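PDB 7LT2: cyclic GMP-AMP synthase-like receptor from Tribolium castaneum, which senses double-stranded RNA and synthesises the second messenger 2',3'-cGAMP from ATP and GTP to switch on innate immune defence. Local coordinates for residues F35-Q38 / M39-Q42. Numbering follows the deposited sequence.
Sequences FVEQ and MKTQ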
ATOM      1  N   PHE A  35      -7.435   7.342 -17.579  1.00 15.79           N
ATOM      2  CA  PHE A  35      -8.563   6.491 -17.219  1.00 16.45           C
ATOM      3  C   PHE A  35      -9.512   7.198 -16.255  1.00 17.00           C
ATOM      4  O   PHE A  35     -10.736   7.118 -16.415  1.00 17.57           O
ATOM      5  CB  PHE A  35      -8.056   5.176 -16.618  1.00 14.36           C
ATOM      6  CG  PHE A  35      -9.131   4.138 -16.463  1.00 17.58           C
ATOM      7  CD1 PHE A  35      -9.408   3.250 -17.487  1.00 25.73           C
ATOM      8  CD2 PHE A  35      -9.876   4.068 -15.303  1.00 16.05           C
ATOM      9  CE1 PHE A  35     -10.406   2.301 -17.347  1.00 21.25           C
ATOM     10  CE2 PHE A  35     -10.872   3.128 -15.158  1.00 17.76           C
ATOM     11  CZ  PHE A  35     -11.138   2.244 -16.186  1.00 20.82           C
ATOM     12  N   VAL A  36      -8.969   7.894 -15.251  1.00 15.90           N
ATOM     13  CA  VAL A  36      -9.822   8.547 -14.260  1.00 15.44           C
ATOM     14  C   VAL A  36     -10.577   9.711 -14.891  1.00 17.50           C
ATOM     15  O   VAL A  36     -11.744   9.964 -14.554  1.00 15.76           O
ATOM     16  CB  VAL A  36      -8.986   8.979 -13.038  1.00 17.51           C
ATOM     17  CG1 VAL A  36      -9.762   9.951 -12.139  1.00 17.54           C
ATOM     18  CG2 VAL A  36      -8.562   7.753 -12.244  1.00 15.59           C
ATOM     19  N   GLU A  37      -9.939  10.426 -15.827  1.00 16.65           N
ATOM     20  CA  GLU A  37     -10.648  11.489 -16.537  1.00 16.80           C
ATOM     21  C   GLU A  37     -11.821  10.925 -17.326  1.00 21.10           C
ATOM     22  O   GLU A  37     -12.891  11.544 -17.392  1.00 20.08           O
ATOM     23  CB  GLU A  37      -9.697  12.251 -17.465  1.00 21.96           C
ATOM     24  CG  GLU A  37      -8.824  13.269 -16.753  1.00 25.67           C
ATOM     25  CD  GLU A  37      -9.642  14.372 -16.093  1.00 24.28           C
ATOM     26  OE1 GLU A  37     -10.530  14.944 -16.759  1.00 32.33           O
ATOM     27  OE2 GLU A  37      -9.399  14.661 -14.904  1.00 29.67           O
ATOM     28  N   GLN A  38     -11.642   9.745 -17.928  1.00 20.02           N
ATOM     29  CA  GLN A  38     -12.753   9.110 -18.631  1.00 20.20           C
ATOM     30  C   GLN A  38     -13.834   8.663 -17.657  1.00 18.29           C
ATOM     31  O   GLN A  38     -15.027   8.750 -17.970  1.00 19.80           O
ATOM     32  CB  GLN A  38     -12.247   7.933 -19.466  1.00 22.17           C
ATOM     33  CG  GLN A  38     -13.297   7.320 -20.394  1.00 22.30           C
ATOM     34  CD  GLN A  38     -13.611   8.193 -21.598  1.00 29.36           C
ATOM     35  OE1 GLN A  38     -13.090   9.304 -21.737  1.00 28.27           O
ATOM     36  NE2 GLN A  38     -14.472   7.693 -22.478  1.00 29.60           N
ATOM     37  N   MET A  39     -13.438   8.194 -16.467  1.00 17.82           N
ATOM     38  CA  MET A  39     -14.419   7.848 -15.440  1.00 17.47           C
ATOM     39  C   MET A  39     -15.317   9.035 -15.104  1.00 18.65           C
ATOM     40  O   MET A  39     -16.532   8.873 -14.925  1.00 18.23           O
ATOM     41  CB  MET A  39     -13.715   7.353 -14.177  1.00 17.42           C
ATOM     42  CG  MET A  39     -13.064   5.983 -14.293  1.00 16.19           C
ATOM     43  SD  MET A  39     -12.085   5.568 -12.827  1.00 18.36           S
ATOM     44  CE  MET A  39     -13.353   5.482 -11.560  1.00 21.11           C
ATOM     45  N   LYS A  40     -14.737  10.235 -15.015  1.00 17.46           N
ATOM     46  CA  LYS A  40     -15.529  11.426 -14.717  1.00 15.36           C
ATOM     47  C   LYS A  40     -16.592  11.675 -15.781  1.00 18.72           C
ATOM     48  O   LYS A  40     -17.691  12.148 -15.466  1.00 22.88           O
ATOM     49  CB  LYS A  40     -14.615  12.647 -14.589  1.00 18.21           C
ATOM     50  CG  LYS A  40     -13.641  12.604 -13.425  1.00 18.20           C
ATOM     51  CD  LYS A  40     -12.725  13.828 -13.487  1.00 20.18           C
ATOM     52  CE  LYS A  40     -11.768  13.887 -12.310  1.00 23.41           C
ATOM     53  NZ  LYS A  40     -10.844  15.061 -12.438  1.00 25.73           N
ATOM     54  N   THR A  41     -16.288  11.370 -17.049  1.00 19.78           N
ATOM     55  CA  THR A  41     -17.272  11.582 -18.108  1.00 20.72           C
ATOM     56  C   THR A  41     -18.451  10.623 -18.003  1.00 20.66           C
ATOM     57  O   THR A  41     -19.513  10.902 -18.575  1.00 24.24           O
ATOM     58  CB  THR A  41     -16.639  11.432 -19.495  1.00 22.43           C
ATOM     59  OG1 THR A  41     -16.396  10.044 -19.770  1.00 21.69           O
ATOM     60  CG2 THR A  41     -15.337  12.204 -19.583  1.00 23.01           C
ATOM     61  N   GLN A  42     -18.290   9.513 -17.283  1.00 18.80           N
ATOM     62  CA  GLN A  42     -19.299   8.466 -17.210  1.00 20.15           C
ATOM     63  C   GLN A  42     -20.214   8.573 -15.998  1.00 23.49           C
ATOM     64  O   GLN A  42     -21.201   7.834 -15.927  1.00 21.89           O
ATOM     65  CB  GLN A  42     -18.619   7.089 -17.208  1.00 18.62           C
ATOM     66  CG  GLN A  42     -17.888   6.795 -18.497  1.00 21.96           C
ATOM     67  CD  GLN A  42     -18.793   6.944 -19.699  1.00 25.81           C
ATOM     68  OE1 GLN A  42     -19.747   6.184 -19.865  1.00 25.18           O
ATOM     69  NE2 GLN A  42     -18.513   7.939 -20.535  1.00 21.57           N
TER
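Met39 lays its thioether against the ring of Phe35 one helical turn earlier, with SD 3.6 Å from Phe35 CE2 and 4.7 Å from the ring centroid. The sulfur lies 71° off the ring normal, giving an oblique Met-aromatic contact. Phe35 holds CG anti to its own nitrogen (chi1 -169°), which turns the CD2-CE2 side of the ring toward the methionine chain. Met39 CG meets the same flank, and SD also comes within 4.2 Å of Val36 CG2, so this buried side is closely filled. Leu146, Met138 and Thr145 of helix 131-147 cover it, with Phe46 and Phe50 adding to the packing from helix 44-49 and strand 50-56.

All eight residues lie in the C-terminal part of helix 18-42, the long helix that packs along the nucleotidyltransferase core of this mab-21 family enzyme. The i to i+4 ladder is regular at first: Met39 N binds Phe35 O and Lys40 N binds Val36 O. It then weakens, Thr41 N lying 3.4 Å from Glu37 O. Here the Thr41 hydroxyl, set between its own backbone nitrogen and carbonyl carbon, turns back and donates to Gln38 O in the carbonyl plane, on a lone pair, at an OG1-O distance of 2.6 Å. Thr41 OG1 in turn accepts a nearly straight bond from Gln42 NE2, while the Gln38 amide gives its NE2 to Thr148.

Toward solvent the contact is looser and rests on charge. Lys40, extended beyond CG and touching Phe46 and Phe50 on its way, runs out to Glu37, where NZ meets OE2 at 2.9 Å on the syn side, 30° out of the carboxylate plane, in a salt bridge three residues apart on the side of the helix where Glu37 is open to solvent.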